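Local coordinates for protein probable manganase-dependent inorganic pyrophosphatase (Clostridium perfringens, PDB 3L31) that forms the AMP-inhibited CBS and DRTGG regulatory region of a family II inorganic pyrophosphatase, an enzyme that hydrolyses pyrophosphate to phosphate, at residues A[70-75]-A[180-185]. Residues are numbered along the deposited sequence; the frame is centred on the assembly and turned at random.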
loop_
_atom_site.group_PDB
_atom_site.type_symbol
_atom_site.label_atom_id
_atom_site.label_comp_id
_atom_site.label_asym_id
_atom_site.label_seq_id
_atom_site.Cartn_x
_atom_site.Cartn_y
_atom_site.Cartn_z
ATOM N N ALA A 70 4.748 -15.018 7.909
ATOM C CA ALA A 70 5.369 -16.320 7.972
ATOM C C ALA A 70 6.100 -16.676 6.675
ATOM O O ALA A 70 7.291 -17.056 6.669
ATOM C CB ALA A 70 4.313 -17.381 8.257
ATOM N N LYS A 71 5.346 -16.599 5.587
ATOM C CA LYS A 71 5.849 -16.943 4.259
ATOM C C LYS A 71 6.999 -16.064 3.857
ATOM O O LYS A 71 7.918 -16.507 3.204
ATOM C CB LYS A 71 4.745 -16.781 3.219
ATOM C CG LYS A 71 3.751 -17.975 3.182
ATOM C CD LYS A 71 2.655 -17.691 2.167
ATOM C CE LYS A 71 1.270 -17.829 2.788
ATOM N NZ LYS A 71 0.637 -19.166 2.492
ATOM N N SER A 72 6.939 -14.801 4.246
ATOM C CA SER A 72 8.027 -13.870 3.962
ATOM C C SER A 72 9.171 -13.974 4.978
ATOM O O SER A 72 10.234 -13.346 4.822
ATOM C CB SER A 72 7.507 -12.443 3.990
ATOM O OG SER A 72 6.869 -12.142 5.212
ATOM N N ALA A 73 8.933 -14.738 6.039
ATOM C CA ALA A 73 9.861 -14.770 7.168
ATOM C C ALA A 73 10.261 -13.365 7.638
ATOM O O ALA A 73 11.447 -13.047 7.851
ATOM C CB ALA A 73 11.095 -15.589 6.826
ATOM N N THR A 74 9.272 -12.512 7.788
ATOM C CA THR A 74 9.566 -11.163 8.250
ATOM C C THR A 74 10.203 -11.274 9.640
ATOM O O THR A 74 9.754 -12.025 10.505
ATOM C CB THR A 74 8.289 -10.228 8.286
ATOM O OG1 THR A 74 7.760 -10.105 6.962
ATOM C CG2 THR A 74 8.676 -8.843 8.772
ATOM N N SER A 75 11.237 -10.491 9.839
ATOM C CA SER A 75 11.996 -10.508 11.079
ATOM C C SER A 75 11.425 -9.461 12.030
ATOM O O SER A 75 10.859 -8.436 11.601
ATOM C CB SER A 75 13.446 -10.151 10.809
ATOM O OG SER A 75 13.545 -8.756 10.502
ATOM N N GLN A 180 4.398 -3.074 5.618
ATOM C CA GLN A 180 5.630 -2.434 5.179
ATOM C C GLN A 180 6.902 -3.066 5.692
ATOM O O GLN A 180 8.016 -2.696 5.256
ATOM C CB GLN A 180 5.616 -0.938 5.554
ATOM C CG GLN A 180 4.427 -0.313 4.878
ATOM C CD GLN A 180 4.359 1.153 5.071
ATOM O OE1 GLN A 180 5.368 1.804 5.363
ATOM N NE2 GLN A 180 3.136 1.704 4.937
ATOM N N SER A 181 6.716 -4.019 6.592
ATOM C CA SER A 181 7.802 -4.722 7.263
ATOM C C SER A 181 8.462 -5.727 6.356
ATOM O O SER A 181 9.602 -6.099 6.575
ATOM C CB SER A 181 7.260 -5.524 8.444
ATOM O OG SER A 181 6.634 -4.641 9.317
ATOM N N LEU A 182 7.703 -6.180 5.366
ATOM C CA LEU A 182 8.107 -7.336 4.553
ATOM C C LEU A 182 9.482 -7.154 3.908
ATOM O O LEU A 182 9.818 -6.053 3.444
ATOM C CB LEU A 182 7.078 -7.651 3.444
ATOM C CG LEU A 182 5.940 -8.670 3.652
ATOM C CD1 LEU A 182 5.321 -8.673 5.009
ATOM C CD2 LEU A 182 4.876 -8.339 2.646
ATOM N N PRO A 183 10.278 -8.238 3.857
ATOM C CA PRO A 183 11.565 -8.119 3.213
ATOM C C PRO A 183 11.446 -8.069 1.706
ATOM O O PRO A 183 10.583 -8.715 1.124
ATOM C CB PRO A 183 12.334 -9.375 3.704
ATOM C CG PRO A 183 11.284 -10.364 4.050
ATOM C CD PRO A 183 10.089 -9.557 4.473
ATOM N N VAL A 184 12.353 -7.328 1.064
ATOM C CA VAL A 184 12.278 -7.168 -0.412
ATOM C C VAL A 184 12.311 -8.485 -1.120
ATOM O O VAL A 184 11.670 -8.647 -2.182
ATOM C CB VAL A 184 13.319 -6.202 -1.064
ATOM C CG1 VAL A 184 13.133 -4.795 -0.540
ATOM C CG2 VAL A 184 14.673 -6.653 -0.854
ATOM N N ASP A 185 13.055 -9.430 -0.574
ATOM C CA ASP A 185 13.254 -10.689 -1.314
ATOM C C ASP A 185 11.967 -11.516 -1.470
ATOM O O ASP A 185 11.848 -12.287 -2.392
ATOM C CB ASP A 185 14.427 -11.541 -0.787
ATOM C CG ASP A 185 14.147 -12.154 0.543
ATOM O OD1 ASP A 185 13.292 -11.628 1.265
ATOM O OD2 ASP A 185 14.784 -13.159 0.883
#
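Two linkers meet where the tandem CBS repeats join the DRTGG domain, and Ser72 and Thr74 on 70-75 pack there against Ser181, Leu182 and Pro183 on 180-185. The backbones come nearest at Thr74 and Leu182, whose CA atoms are 5.5 Å apart. Helix 68-71 ends in a Schellman motif, with Ala73 at positive phi (48°), and this turn leaves the carbonyl of Ser72 beside the proline ring: Ser72 O lies 3.3 Å from Pro183 CG.

Thr74 touches all three residues opposite, and its two branches part company. OG1, beside the backbone N (chi1 -61°), sits in the angle between two residues, 3.4 Å from Leu182 CD1 and 3.5 Å from Pro183 CD. CG2, anti to that N, reaches instead to Ser181, 3.6 Å from its CB. The side chains of Thr74 and Leu182 cross at about a right angle.

The hydroxyls in this buried contact have their own local partners. Thr74 OG1 donates to Ser72 OG at 2.8 Å, and Ser72 OG in turn bonds Ile68 O, four residues back at the start of helix 68-71, so a short chain of hydrogen bonds lies against the leucine methyl. Ser181 OG similarly turns back to Ile178 O. What joins the segments directly is therefore van der Waals packing. Around them, Leu182 also rests on Leu23 of helix 23-31 and on Ile68 and Leu69, while Asn78 ND2 of helix 76-82, for which Ser75 is the N-cap, bonds Ser181 O.

The two chain connections between the CBS part and the DRTGG domain thus meet at the root of the inserted domain, consistent with an insertion between the two CBS motifs of a Bateman module.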